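Local coordinates for protein insect group II chitinase (Ostrinia furnacalis, PDB 5Y2A) that probably hydrolyses the beta-1,4 glycosidic bonds of chitin as a family 18 endochitinase, through a TIM-barrel catalytic domain, at residues H107-L112 with K154-R159; Q250-V255 with A264-G269; K294-H299 with A310-Q315; F323-K328 with T364-V369. All blocks are in the same frame, centred on the assembly; numbering follows the deposited sequence.

Contact 1 of 4, residues H107-L112 with K154-R159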
loop_
_atom_site.group_PDB
_atom_site.type_symbol
_atom_site.label_atom_id
_atom_site.label_comp_id
_atom_site.label_asym_id
_atom_site.label_seq_id
_atom_site.Cartn_x
_atom_site.Cartn_y
_atom_site.Cartn_z
ATOM N N HIS A 107 27.827 -9.248 -12.552
ATOM C CA HIS A 107 26.735 -10.138 -12.170
ATOM C C HIS A 107 25.514 -9.941 -13.066
ATOM O O HIS A 107 24.837 -10.913 -13.423
ATOM C CB HIS A 107 26.368 -9.907 -10.702
ATOM C CG HIS A 107 25.164 -10.674 -10.257
ATOM N ND1 HIS A 107 23.876 -10.223 -10.461
ATOM C CD2 HIS A 107 25.049 -11.861 -9.616
ATOM C CE1 HIS A 107 23.022 -11.101 -9.967
ATOM N NE2 HIS A 107 23.709 -12.105 -9.449
ATOM N N ALA A 108 25.216 -8.694 -13.432
ATOM C CA ALA A 108 24.036 -8.423 -14.247
ATOM C C ALA A 108 24.104 -9.148 -15.585
ATOM O O ALA A 108 23.118 -9.749 -16.022
ATOM C CB ALA A 108 23.882 -6.917 -14.460
ATOM N N VAL A 109 25.269 -9.128 -16.238
ATOM C CA VAL A 109 25.407 -9.792 -17.533
ATOM C C VAL A 109 25.070 -11.274 -17.411
ATOM O O VAL A 109 24.332 -11.831 -18.232
ATOM C CB VAL A 109 26.823 -9.576 -18.098
ATOM C CG1 VAL A 109 27.060 -10.485 -19.295
ATOM C CG2 VAL A 109 27.014 -8.117 -18.486
ATOM N N ASP A 110 25.604 -11.930 -16.380
ATOM C CA ASP A 110 25.338 -13.353 -16.188
ATOM C C ASP A 110 23.877 -13.607 -15.832
ATOM O O ASP A 110 23.272 -14.568 -16.321
ATOM C CB ASP A 110 26.259 -13.909 -15.104
ATOM C CG ASP A 110 27.714 -13.891 -15.519
ATOM O OD1 ASP A 110 27.984 -14.038 -16.730
ATOM O OD2 ASP A 110 28.581 -13.719 -14.638
ATOM N N PHE A 111 23.298 -12.761 -14.976
ATOM C CA PHE A 111 21.892 -12.920 -14.607
ATOM C C PHE A 111 20.998 -12.839 -15.840
ATOM O O PHE A 111 20.122 -13.686 -16.048
ATOM C CB PHE A 111 21.505 -11.851 -13.580
ATOM C CG PHE A 111 20.185 -12.103 -12.894
ATOM C CD1 PHE A 111 18.994 -11.689 -13.473
ATOM C CD2 PHE A 111 20.139 -12.735 -11.660
ATOM C CE1 PHE A 111 17.777 -11.913 -12.841
ATOM C CE2 PHE A 111 18.925 -12.960 -11.020
ATOM C CZ PHE A 111 17.741 -12.547 -11.614
ATOM N N LEU A 112 21.224 -11.830 -16.679
ATOM C CA LEU A 112 20.391 -11.639 -17.862
ATOM C C LEU A 112 20.525 -12.812 -18.826
ATOM O O LEU A 112 19.523 -13.346 -19.316
ATOM C CB LEU A 112 20.776 -10.324 -18.540
ATOM C CG LEU A 112 20.543 -9.106 -17.647
ATOM C CD1 LEU A 112 21.281 -7.891 -18.189
ATOM C CD2 LEU A 112 19.054 -8.827 -17.514
ATOM N N LYS A 154 29.403 -0.204 -21.844
ATOM C CA LYS A 154 30.588 -0.861 -22.395
ATOM C C LYS A 154 30.492 -2.377 -22.275
ATOM O O LYS A 154 30.791 -3.103 -23.229
ATOM C CB LYS A 154 31.873 -0.329 -21.759
ATOM C CG LYS A 154 32.224 1.084 -22.223
ATOM C CD LYS A 154 33.691 1.420 -21.961
ATOM C CE LYS A 154 34.062 2.811 -22.493
ATOM N NZ LYS A 154 34.109 2.903 -23.988
ATOM N N ALA A 155 30.080 -2.879 -21.110
ATOM C CA ALA A 155 29.994 -4.328 -20.951
ATOM C C ALA A 155 28.905 -4.920 -21.838
ATOM O O ALA A 155 29.087 -5.999 -22.414
ATOM C CB ALA A 155 29.750 -4.692 -19.486
ATOM N N PHE A 156 27.764 -4.235 -21.958
ATOM C CA PHE A 156 26.676 -4.772 -22.773
ATOM C C PHE A 156 27.047 -4.813 -24.253
ATOM O O PHE A 156 26.612 -5.721 -24.972
ATOM C CB PHE A 156 25.396 -3.952 -22.573
ATOM C CG PHE A 156 24.611 -4.319 -21.333
ATOM C CD1 PHE A 156 25.215 -4.976 -20.273
ATOM C CD2 PHE A 156 23.263 -4.007 -21.237
ATOM C CE1 PHE A 156 24.492 -5.309 -19.140
ATOM C CE2 PHE A 156 22.531 -4.336 -20.104
ATOM C CZ PHE A 156 23.147 -4.991 -19.057
ATOM N N ASN A 157 27.840 -3.844 -24.725
ATOM C CA ASN A 157 28.208 -3.811 -26.142
ATOM C C ASN A 157 29.022 -5.032 -26.550
ATOM O O ASN A 157 28.877 -5.526 -27.672
ATOM C CB ASN A 157 29.005 -2.542 -26.444
ATOM C CG ASN A 157 28.124 -1.325 -26.608
ATOM O OD1 ASN A 157 26.900 -1.434 -26.706
ATOM N ND2 ASN A 157 28.744 -0.150 -26.627
ATOM N N ARG A 158 29.868 -5.545 -25.652
ATOM C CA ARG A 158 30.585 -6.792 -25.911
ATOM C C ARG A 158 29.636 -7.970 -26.062
ATOM O O ARG A 158 30.004 -8.974 -26.685
ATOM C CB ARG A 158 31.558 -7.083 -24.779
ATOM C CG ARG A 158 32.464 -5.928 -24.425
ATOM C CD ARG A 158 33.591 -6.386 -23.522
ATOM N NE ARG A 158 33.838 -5.379 -22.498
ATOM C CZ ARG A 158 34.845 -4.515 -22.515
ATOM N NH1 ARG A 158 35.729 -4.540 -23.503
ATOM N NH2 ARG A 158 34.967 -3.625 -21.538
ATOM N N ARG A 159 28.426 -7.861 -25.522
ATOM C CA ARG A 159 27.457 -8.944 -25.497
ATOM C C ARG A 159 26.275 -8.716 -26.421
ATOM O O ARG A 159 25.427 -9.606 -26.537
ATOM C CB ARG A 159 26.929 -9.138 -24.064
ATOM C CG ARG A 159 27.952 -9.643 -23.064
ATOM C CD ARG A 159 28.096 -11.121 -23.327
ATOM N NE ARG A 159 29.135 -11.806 -22.573
ATOM C CZ ARG A 159 29.339 -13.117 -22.651
ATOM N NH1 ARG A 159 28.555 -13.863 -23.423
ATOM N NH2 ARG A 159 30.303 -13.689 -21.945
#
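V109 carries most of this contact, and its atoms can be followed outward from CB, which points at helix 141-159. From CB the side chain splits in two. CG1 lies anti to the backbone N (chi1 169°) and touches R159 CG at 4.0 Å, on the aliphatic part of the arginine. CG2, beside the backbone N, reaches the F156 ring at CE1, 3.8 Å away, with A155 CB at the limit of contact. One valine thus fills the gap between an aromatic and an arginine, its two methyls facing different partners. An alanine here lacks both methyls and would probably leave F156 and the R159 stem less well supported.

The far end of the F156 ring is taken by L112, whose CD1 lies 3.6 Å from F156 CZ; the two side chains cross at about a right angle, and L120 of the strand beneath touches both. R159 bends at chi2 (-78°) so that its stem lies over V109, while its guanidinium forms a salt bridge to E113, one turn beyond V109 on helix 98-115. The segment axes approach to 10.8 Å at a crossing angle of -36°, wide enough for these side chains to fill the interval. Such apolar packing between neighbouring helices, above the strand 119-123 that separates them in sequence, is characteristic of the outer helical layer of a TIM barrel.

Contact 2 of 4, residues Q250-V255 with A264-G269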
loop_
_atom_site.group_PDB
_atom_site.type_symbol
_atom_site.label_atom_id
_atom_site.label_comp_id
_atom_site.label_asym_id
_atom_site.label_seq_id
_atom_site.Cartn_x
_atom_site.Cartn_y
_atom_site.Cartn_z
ATOM N N GLN A 250 -5.784 7.665 -12.076
ATOM C CA GLN A 250 -5.638 8.065 -10.685
ATOM C C GLN A 250 -7.009 8.462 -10.160
ATOM O O GLN A 250 -7.680 9.311 -10.755
ATOM C CB GLN A 250 -4.658 9.233 -10.550
ATOM C CG GLN A 250 -3.209 8.866 -10.829
ATOM C CD GLN A 250 -2.562 8.143 -9.664
ATOM O OE1 GLN A 250 -3.131 8.058 -8.573
ATOM N NE2 GLN A 250 -1.368 7.604 -9.892
ATOM N N SER A 251 -7.429 7.842 -9.060
ATOM C CA SER A 251 -8.769 8.029 -8.530
ATOM C C SER A 251 -8.733 8.824 -7.233
ATOM O O SER A 251 -7.738 8.814 -6.496
ATOM C CB SER A 251 -9.465 6.690 -8.285
ATOM O OG SER A 251 -8.914 6.062 -7.147
ATOM N N PHE A 252 -9.845 9.507 -6.970
ATOM C CA PHE A 252 -9.981 10.416 -5.846
ATOM C C PHE A 252 -11.365 10.269 -5.235
ATOM O O PHE A 252 -12.332 9.924 -5.919
ATOM C CB PHE A 252 -9.831 11.895 -6.245
ATOM C CG PHE A 252 -8.566 12.233 -6.996
ATOM C CD1 PHE A 252 -8.398 11.862 -8.323
ATOM C CD2 PHE A 252 -7.585 13.005 -6.394
ATOM C CE1 PHE A 252 -7.254 12.211 -9.016
ATOM C CE2 PHE A 252 -6.439 13.360 -7.085
ATOM C CZ PHE A 252 -6.272 12.963 -8.394
ATOM N N SER A 253 -11.455 10.570 -3.942
ATOM C CA SER A 253 -12.731 10.810 -3.272
ATOM C C SER A 253 -12.829 12.305 -2.974
ATOM O O SER A 253 -11.955 12.856 -2.299
ATOM C CB SER A 253 -12.843 9.978 -1.995
ATOM O OG SER A 253 -12.787 8.582 -2.289
ATOM N N VAL A 254 -13.891 12.961 -3.484
ATOM C CA VAL A 254 -13.992 14.422 -3.487
ATOM C C VAL A 254 -14.751 14.901 -2.253
ATOM O O VAL A 254 -15.764 14.310 -1.857
ATOM C CB VAL A 254 -14.671 14.918 -4.780
ATOM C CG1 VAL A 254 -14.740 16.463 -4.806
ATOM C CG2 VAL A 254 -13.920 14.407 -6.020
ATOM N N VAL A 255 -14.267 15.994 -1.653
ATOM C CA VAL A 255 -14.938 16.585 -0.498
ATOM C C VAL A 255 -16.384 16.926 -0.853
ATOM O O VAL A 255 -16.676 17.432 -1.944
ATOM C CB VAL A 255 -14.159 17.821 -0.018
ATOM C CG1 VAL A 255 -14.975 18.630 0.980
ATOM C CG2 VAL A 255 -12.821 17.408 0.583
ATOM N N ALA A 264 -10.880 20.256 -7.646
ATOM C CA ALA A 264 -11.789 20.128 -6.508
ATOM C C ALA A 264 -11.071 19.446 -5.349
ATOM O O ALA A 264 -10.388 18.437 -5.565
ATOM C CB ALA A 264 -13.025 19.323 -6.896
ATOM N N PRO A 265 -11.200 19.951 -4.124
ATOM C CA PRO A 265 -10.501 19.332 -2.990
ATOM C C PRO A 265 -10.948 17.897 -2.746
ATOM O O PRO A 265 -12.123 17.554 -2.893
ATOM C CB PRO A 265 -10.873 20.239 -1.807
ATOM C CG PRO A 265 -11.187 21.548 -2.440
ATOM C CD PRO A 265 -11.861 21.208 -3.735
ATOM N N THR A 266 -9.992 17.060 -2.360
ATOM C CA THR A 266 -10.238 15.648 -2.123
ATOM C C THR A 266 -9.751 15.274 -0.732
ATOM O O THR A 266 -8.903 15.950 -0.145
ATOM C CB THR A 266 -9.544 14.772 -3.175
ATOM O OG1 THR A 266 -8.139 15.035 -3.155
ATOM C CG2 THR A 266 -10.094 15.088 -4.562
ATOM N N TYR A 267 -10.301 14.178 -0.209
ATOM C CA TYR A 267 -9.957 13.707 1.122
ATOM C C TYR A 267 -9.335 12.316 1.150
ATOM O O TYR A 267 -8.859 11.895 2.211
ATOM C CB TYR A 267 -11.202 13.722 2.025
ATOM C CG TYR A 267 -12.291 12.758 1.600
ATOM C CD1 TYR A 267 -12.297 11.444 2.048
ATOM C CD2 TYR A 267 -13.315 13.163 0.754
ATOM C CE1 TYR A 267 -13.278 10.561 1.664
ATOM C CE2 TYR A 267 -14.316 12.281 0.367
ATOM C CZ TYR A 267 -14.292 10.982 0.828
ATOM O OH TYR A 267 -15.278 10.091 0.445
ATOM N N ALA A 268 -9.319 11.596 0.030
ATOM C CA ALA A 268 -8.753 10.253 -0.011
ATOM C C ALA A 268 -8.583 9.850 -1.469
ATOM O O ALA A 268 -9.063 10.527 -2.378
ATOM C CB ALA A 268 -9.647 9.247 0.720
ATOM N N GLY A 269 -7.884 8.745 -1.683
ATOM C CA GLY A 269 -7.958 8.090 -2.969
ATOM C C GLY A 269 -9.355 7.540 -3.197
ATOM O O GLY A 269 -10.179 7.443 -2.288
HETATM O O HOH W 1 -14.019 7.230 -0.108
#
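This is a beta hairpin, strand 241-254 turning back into 266-269, with a corner in the chain at Y267 and A268 that swings the tyrosine ring across the first strand. The other side chains can be placed relative to this ring. S253 CB lies over one of its faces, 3.8 Å from the ring centroid and 28° off the normal, a CH-pi contact, while V254 O and V255 N meet the ring at its edge, in plane. Y267 CG takes the crowded position between backbone N and carbonyl carbon (chi1 65°), which turns the ring back over the strand. The T266 and F252 side chains cross obliquely, T266 CG2 touching F252 CB at 3.6 Å.

Backbone bonds fix this arrangement. Y267 N donates to S253 O at 3.0 Å, nearly along the C=O axis, and V255 N donates to P265 O at 2.9 Å. The S253 N bond to A268 O is straight (173°), although the donor stands above the carbonyl plane. Y267 OH hydrogen-bonds D314 OD2, and Y267 also packs on G88 of the second subunit; an alanine in place of Y267 removes the ring and the hydroxyl with its tie to D314, and would probably leave S253 less well covered.

S253 OG, beside its backbone N, donates to G269 O at 2.8 Å and accepts from a water at the same distance, a water that also donates to Y267 OH.

Contact 3 of 4, residues K294-H299 with A310-Q315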
loop_
_atom_site.group_PDB
_atom_site.type_symbol
_atom_site.label_atom_id
_atom_site.label_comp_id
_atom_site.label_asym_id
_atom_site.label_seq_id
_atom_site.Cartn_x
_atom_site.Cartn_y
_atom_site.Cartn_z
ATOM N N LYS A 294 -21.859 0.988 -14.573
ATOM C CA LYS A 294 -22.214 1.698 -13.352
ATOM C C LYS A 294 -22.644 3.135 -13.599
ATOM O O LYS A 294 -22.900 3.859 -12.633
ATOM C CB LYS A 294 -21.046 1.675 -12.359
ATOM C CG LYS A 294 -20.481 0.289 -12.066
ATOM C CD LYS A 294 -21.489 -0.561 -11.305
ATOM C CE LYS A 294 -21.049 -2.012 -11.221
ATOM N NZ LYS A 294 -21.704 -2.725 -10.085
ATOM N N GLY A 295 -22.717 3.570 -14.856
ATOM C CA GLY A 295 -23.252 4.882 -15.151
ATOM C C GLY A 295 -22.370 6.056 -14.796
ATOM O O GLY A 295 -22.882 7.167 -14.635
ATOM N N TRP A 296 -21.060 5.855 -14.656
ATOM C CA TRP A 296 -20.182 6.984 -14.389
ATOM C C TRP A 296 -20.169 7.938 -15.576
ATOM O O TRP A 296 -20.228 7.524 -16.736
ATOM C CB TRP A 296 -18.754 6.513 -14.091
ATOM C CG TRP A 296 -18.593 5.839 -12.768
ATOM C CD1 TRP A 296 -19.470 4.982 -12.171
ATOM C CD2 TRP A 296 -17.470 5.948 -11.882
ATOM N NE1 TRP A 296 -18.969 4.559 -10.962
ATOM C CE2 TRP A 296 -17.740 5.129 -10.764
ATOM C CE3 TRP A 296 -16.263 6.654 -11.929
ATOM C CZ2 TRP A 296 -16.850 5.001 -9.695
ATOM C CZ3 TRP A 296 -15.376 6.526 -10.863
ATOM C CH2 TRP A 296 -15.678 5.701 -9.761
ATOM N N LYS A 297 -20.049 9.228 -15.276
ATOM C CA LYS A 297 -20.128 10.273 -16.289
ATOM C C LYS A 297 -18.730 10.643 -16.761
ATOM O O LYS A 297 -17.832 10.863 -15.946
ATOM C CB LYS A 297 -20.832 11.514 -15.739
ATOM C CG LYS A 297 -22.246 11.258 -15.257
ATOM C CD LYS A 297 -23.079 10.611 -16.347
ATOM C CE LYS A 297 -24.554 10.604 -15.986
ATOM N NZ LYS A 297 -24.950 9.339 -15.314
ATOM N N VAL A 298 -18.560 10.740 -18.077
ATOM C CA VAL A 298 -17.277 11.064 -18.687
ATOM C C VAL A 298 -17.225 12.560 -18.953
ATOM O O VAL A 298 -18.146 13.125 -19.556
ATOM C CB VAL A 298 -17.066 10.266 -19.984
ATOM C CG1 VAL A 298 -15.747 10.653 -20.638
ATOM C CG2 VAL A 298 -17.106 8.776 -19.688
ATOM N N HIS A 299 -16.150 13.202 -18.511
ATOM C CA HIS A 299 -15.936 14.627 -18.715
ATOM C C HIS A 299 -14.721 14.823 -19.606
ATOM O O HIS A 299 -13.643 14.298 -19.311
ATOM C CB HIS A 299 -15.734 15.359 -17.389
ATOM C CG HIS A 299 -16.794 15.071 -16.373
ATOM N ND1 HIS A 299 -17.763 15.990 -16.030
ATOM C CD2 HIS A 299 -17.038 13.970 -15.624
ATOM C CE1 HIS A 299 -18.561 15.465 -15.117
ATOM N NE2 HIS A 299 -18.144 14.240 -14.854
ATOM N N ALA A 310 -13.792 10.569 -15.209
ATOM C CA ALA A 310 -15.102 9.989 -15.003
ATOM C C ALA A 310 -15.511 10.169 -13.551
ATOM O O ALA A 310 -14.666 10.129 -12.648
ATOM C CB ALA A 310 -15.129 8.505 -15.397
ATOM N N THR A 311 -16.810 10.357 -13.320
ATOM C CA THR A 311 -17.297 10.692 -11.993
ATOM C C THR A 311 -18.566 9.913 -11.657
ATOM O O THR A 311 -19.343 9.539 -12.535
ATOM C CB THR A 311 -17.607 12.187 -11.845
ATOM O OG1 THR A 311 -18.628 12.546 -12.782
ATOM C CG2 THR A 311 -16.349 13.036 -12.066
ATOM N N HIS A 312 -18.750 9.690 -10.353
ATOM C CA HIS A 312 -19.938 9.091 -9.773
ATOM C C HIS A 312 -19.904 9.370 -8.283
ATOM O O HIS A 312 -18.912 9.060 -7.621
ATOM C CB HIS A 312 -19.990 7.578 -10.030
ATOM C CG HIS A 312 -21.213 6.912 -9.490
ATOM N ND1 HIS A 312 -22.430 6.926 -10.141
ATOM C CD2 HIS A 312 -21.405 6.212 -8.344
ATOM C CE1 HIS A 312 -23.318 6.257 -9.425
ATOM N NE2 HIS A 312 -22.724 5.816 -8.329
ATOM N N ASP A 313 -21.001 9.932 -7.755
ATOM C CA ASP A 313 -21.075 10.386 -6.358
ATOM C C ASP A 313 -19.831 11.244 -6.106
ATOM O O ASP A 313 -19.546 12.139 -6.916
ATOM C CB ASP A 313 -21.247 9.198 -5.436
ATOM C CG ASP A 313 -21.524 9.611 -4.008
ATOM O OD1 ASP A 313 -22.664 10.012 -3.699
ATOM O OD2 ASP A 313 -20.572 9.602 -3.202
ATOM N N ASP A 314 -19.046 10.984 -5.050
ATOM C CA ASP A 314 -17.835 11.729 -4.793
ATOM C C ASP A 314 -16.583 11.060 -5.374
ATOM O O ASP A 314 -15.460 11.446 -5.019
ATOM C CB ASP A 314 -17.659 11.993 -3.279
ATOM C CG ASP A 314 -17.375 10.729 -2.474
ATOM O OD1 ASP A 314 -17.375 9.606 -3.017
ATOM O OD2 ASP A 314 -17.150 10.863 -1.254
ATOM N N GLN A 315 -16.767 10.106 -6.284
ATOM C CA GLN A 315 -15.635 9.413 -6.906
ATOM C C GLN A 315 -15.252 10.115 -8.204
ATOM O O GLN A 315 -16.112 10.636 -8.921
ATOM C CB GLN A 315 -15.982 7.954 -7.189
ATOM C CG GLN A 315 -16.299 7.123 -5.949
ATOM C CD GLN A 315 -15.138 7.094 -4.976
ATOM O OE1 GLN A 315 -14.130 6.426 -5.215
ATOM N NE2 GLN A 315 -15.260 7.839 -3.884
HETATM O O HOH W 2 -23.005 8.450 -12.239
#
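G295 O is among the best-held polar atoms, gripped twice: K297 NZ donates to it at 3.1 Å in the carbonyl plane, and a water donates at 2.7 Å. That water lies in the plane of the H312 ring, 2.7 Å from ND1, so it joins the bend after helix 284-292 to the histidine. K297 gets there by folding at chi2 and chi4, which returns its amine to the backbone. G295 itself has positive phi (73°), which favours glycine.

Beyond this bend, 297-299 and 310-312 form an antiparallel hairpin. K297 and T311 are its hydrogen-bonded pair: K297 N donates to T311 O at 2.8 Å and T311 N to K297 O at 2.9 Å, both in the carbonyl plane. H299 adds a side-chain bond, its NE2 2.7 Å from T311 OG1, which lies at the edge of the imidazole in the ring plane. W296 covers the other part of the contact: H312 CB sits over one face of its five-membered ring, the H312 imidazole and that ring lie 12° from parallel but slid so that they barely overlap, and W296 CH2 touches Q315 CB at 3.4 Å.

H312 NE2 bonds E45 of the second subunit and D314 makes a salt bridge to K44 of that subunit. The E45 carboxylate probably favours a proton on NE2; whether ND1 carries one too, and hence the ring's charge, stays open.

Contact 4 of 4, residues F323-K328 with T364-V369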
loop_
_atom_site.group_PDB
_atom_site.type_symbol
_atom_site.label_atom_id
_atom_site.label_comp_id
_atom_site.label_asym_id
_atom_site.label_seq_id
_atom_site.Cartn_x
_atom_site.Cartn_y
_atom_site.Cartn_z
ATOM N N PHE A 323 -8.676 8.053 -27.593
ATOM C CA PHE A 323 -8.371 9.273 -28.331
ATOM C C PHE A 323 -7.091 9.924 -27.827
ATOM O O PHE A 323 -6.295 10.430 -28.623
ATOM C CB PHE A 323 -9.543 10.249 -28.243
ATOM C CG PHE A 323 -10.731 9.824 -29.046
ATOM C CD1 PHE A 323 -10.781 10.059 -30.411
ATOM C CD2 PHE A 323 -11.786 9.157 -28.444
ATOM C CE1 PHE A 323 -11.871 9.654 -31.157
ATOM C CE2 PHE A 323 -12.878 8.749 -29.184
ATOM C CZ PHE A 323 -12.922 9.002 -30.547
ATOM N N MET A 324 -6.873 9.937 -26.511
ATOM C CA MET A 324 -5.640 10.542 -26.024
ATOM C C MET A 324 -4.440 9.632 -26.251
ATOM O O MET A 324 -3.341 10.128 -26.531
ATOM C CB MET A 324 -5.755 10.919 -24.545
ATOM C CG MET A 324 -4.523 11.674 -24.030
ATOM S SD MET A 324 -4.106 13.130 -25.028
ATOM C CE MET A 324 -5.140 14.386 -24.261
ATOM N N ALA A 325 -4.626 8.311 -26.148
ATOM C CA ALA A 325 -3.557 7.388 -26.522
ATOM C C ALA A 325 -3.162 7.579 -27.981
ATOM O O ALA A 325 -1.971 7.605 -28.311
ATOM C CB ALA A 325 -3.986 5.941 -26.262
ATOM N N ARG A 326 -4.150 7.744 -28.867
ATOM C CA ARG A 326 -3.846 8.026 -30.267
ATOM C C ARG A 326 -3.084 9.335 -30.406
ATOM O O ARG A 326 -2.055 9.401 -31.089
ATOM C CB ARG A 326 -5.134 8.086 -31.089
ATOM C CG ARG A 326 -4.894 8.254 -32.592
ATOM C CD ARG A 326 -6.209 8.406 -33.354
ATOM N NE ARG A 326 -6.854 9.685 -33.064
ATOM C CZ ARG A 326 -8.060 10.038 -33.504
ATOM N NH1 ARG A 326 -8.768 9.208 -34.259
ATOM N NH2 ARG A 326 -8.559 11.226 -33.191
ATOM N N HIS A 327 -3.571 10.394 -29.751
ATOM C CA HIS A 327 -2.915 11.689 -29.884
ATOM C C HIS A 327 -1.468 11.631 -29.421
ATOM O O HIS A 327 -0.580 12.205 -30.061
ATOM C CB HIS A 327 -3.655 12.764 -29.090
ATOM C CG HIS A 327 -3.009 14.111 -29.190
ATOM N ND1 HIS A 327 -3.147 14.916 -30.299
ATOM C CD2 HIS A 327 -2.176 14.769 -28.349
ATOM C CE1 HIS A 327 -2.452 16.027 -30.125
ATOM N NE2 HIS A 327 -1.849 15.960 -28.952
ATOM N N LYS A 328 -1.209 10.960 -28.296
ATOM C CA LYS A 328 0.153 10.927 -27.784
ATOM C C LYS A 328 1.074 10.150 -28.712
ATOM O O LYS A 328 2.245 10.521 -28.880
ATOM C CB LYS A 328 0.153 10.358 -26.366
ATOM C CG LYS A 328 -0.447 11.348 -25.373
ATOM C CD LYS A 328 -0.513 10.793 -23.954
ATOM C CE LYS A 328 -0.985 11.886 -22.984
ATOM N NZ LYS A 328 -1.082 11.389 -21.577
ATOM N N THR A 364 -3.411 -1.371 -28.997
ATOM C CA THR A 364 -3.666 -1.472 -30.432
ATOM C C THR A 364 -3.671 -0.096 -31.088
ATOM O O THR A 364 -3.131 0.081 -32.188
ATOM C CB THR A 364 -4.994 -2.192 -30.666
ATOM O OG1 THR A 364 -4.903 -3.518 -30.133
ATOM C CG2 THR A 364 -5.324 -2.265 -32.149
ATOM N N THR A 365 -4.274 0.893 -30.422
ATOM C CA THR A 365 -4.284 2.257 -30.940
ATOM C C THR A 365 -2.868 2.802 -31.122
ATOM O O THR A 365 -2.566 3.437 -32.142
ATOM C CB THR A 365 -5.098 3.154 -30.004
ATOM O OG1 THR A 365 -6.471 2.735 -30.017
ATOM C CG2 THR A 365 -5.001 4.604 -30.430
ATOM N N ILE A 366 -1.982 2.560 -30.149
ATOM C CA ILE A 366 -0.601 3.030 -30.260
ATOM C C ILE A 366 0.122 2.331 -31.414
ATOM O O ILE A 366 0.877 2.964 -32.167
ATOM C CB ILE A 366 0.128 2.840 -28.913
ATOM C CG1 ILE A 366 -0.468 3.792 -27.863
ATOM C CG2 ILE A 366 1.627 3.066 -29.070
ATOM C CD1 ILE A 366 0.025 3.566 -26.435
ATOM N N ASN A 367 -0.096 1.022 -31.578
ATOM C CA ASN A 367 0.536 0.288 -32.676
ATOM C C ASN A 367 0.029 0.756 -34.034
ATOM O O ASN A 367 0.781 0.770 -35.017
ATOM C CB ASN A 367 0.287 -1.205 -32.519
ATOM C CG ASN A 367 1.279 -1.847 -31.596
ATOM O OD1 ASN A 367 2.314 -2.347 -32.028
ATOM N ND2 ASN A 367 0.980 -1.817 -30.306
ATOM N N HIS A 368 -1.251 1.103 -34.106
ATOM C CA HIS A 368 -1.830 1.653 -35.327
ATOM C C HIS A 368 -1.072 2.895 -35.785
ATOM O O HIS A 368 -0.669 3.001 -36.950
ATOM C CB HIS A 368 -3.308 1.957 -35.064
ATOM C CG HIS A 368 -3.982 2.736 -36.148
ATOM N ND1 HIS A 368 -4.099 2.272 -37.439
ATOM C CD2 HIS A 368 -4.600 3.940 -36.121
ATOM C CE1 HIS A 368 -4.746 3.166 -38.166
ATOM N NE2 HIS A 368 -5.063 4.185 -37.389
ATOM N N VAL A 369 -0.831 3.831 -34.864
ATOM C CA VAL A 369 -0.180 5.091 -35.215
ATOM C C VAL A 369 1.293 4.874 -35.543
ATOM O O VAL A 369 1.814 5.405 -36.533
ATOM C CB VAL A 369 -0.345 6.111 -34.074
ATOM C CG1 VAL A 369 0.488 7.353 -34.358
ATOM C CG2 VAL A 369 -1.815 6.462 -33.879
#
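The closest packing lies along one side of R326. T365 has its CB directed toward helix 322-334, and its CG2, anti to the backbone N, meets R326 CB at 3.5 Å; R326 N lies almost as near, so the methyl sits against backbone as well as side chain. One turn further on, V369 CG2 rests on R326 CG at 3.8 Å, the two side chains crossing at about a right angle. A325, small and facing the other helix, is consistent with the close approach of the short segment axes, 8.5 Å, crossing at -31°.

The pair is consistent with the last two helices of the TIM barrel's outer layer, packed side by side, with barrel strand 339-343 between them in sequence. Inward the fit is looser. I366 CG1 lies 4.1 Å from A325 O and 4.4 Å from A325 CB, and I366 also touches V245 and F247 of strand 241-254.

On the outer side the R326 chain runs extended from the backbone (chi1 -175°), bends at chi3 (70°) and carries its guanidinium away from the second helix, NH2 lying at the edge of the F323 ring, in plane. T365 OG1 turns from the methyl contact to bond D322 and P361 O.

How the contacts relate
Along the chain the four contacts follow in series, each closing before the next opens. Contacts 2 and 3 are the only two that touch, with centres 13 Å apart: besides the tyrosine bond to D314, V254 N lies 2.7 Å from D314 O, a probable hydrogen bond. Strand 315-318 lies between their hairpins, and both reach the second subunit, so this side probably contributes to the subunit interface as well as to the fold. Contact 1 is on the opposite side of the chain's centre, 45 Å from contact 2 and 49 Å from contact 3. Contact 4, between helices 322-334 and 361-371, probably the last two of the helical layer, is 24 Å from contact 3 and 34 Å from contact 1, all between centres.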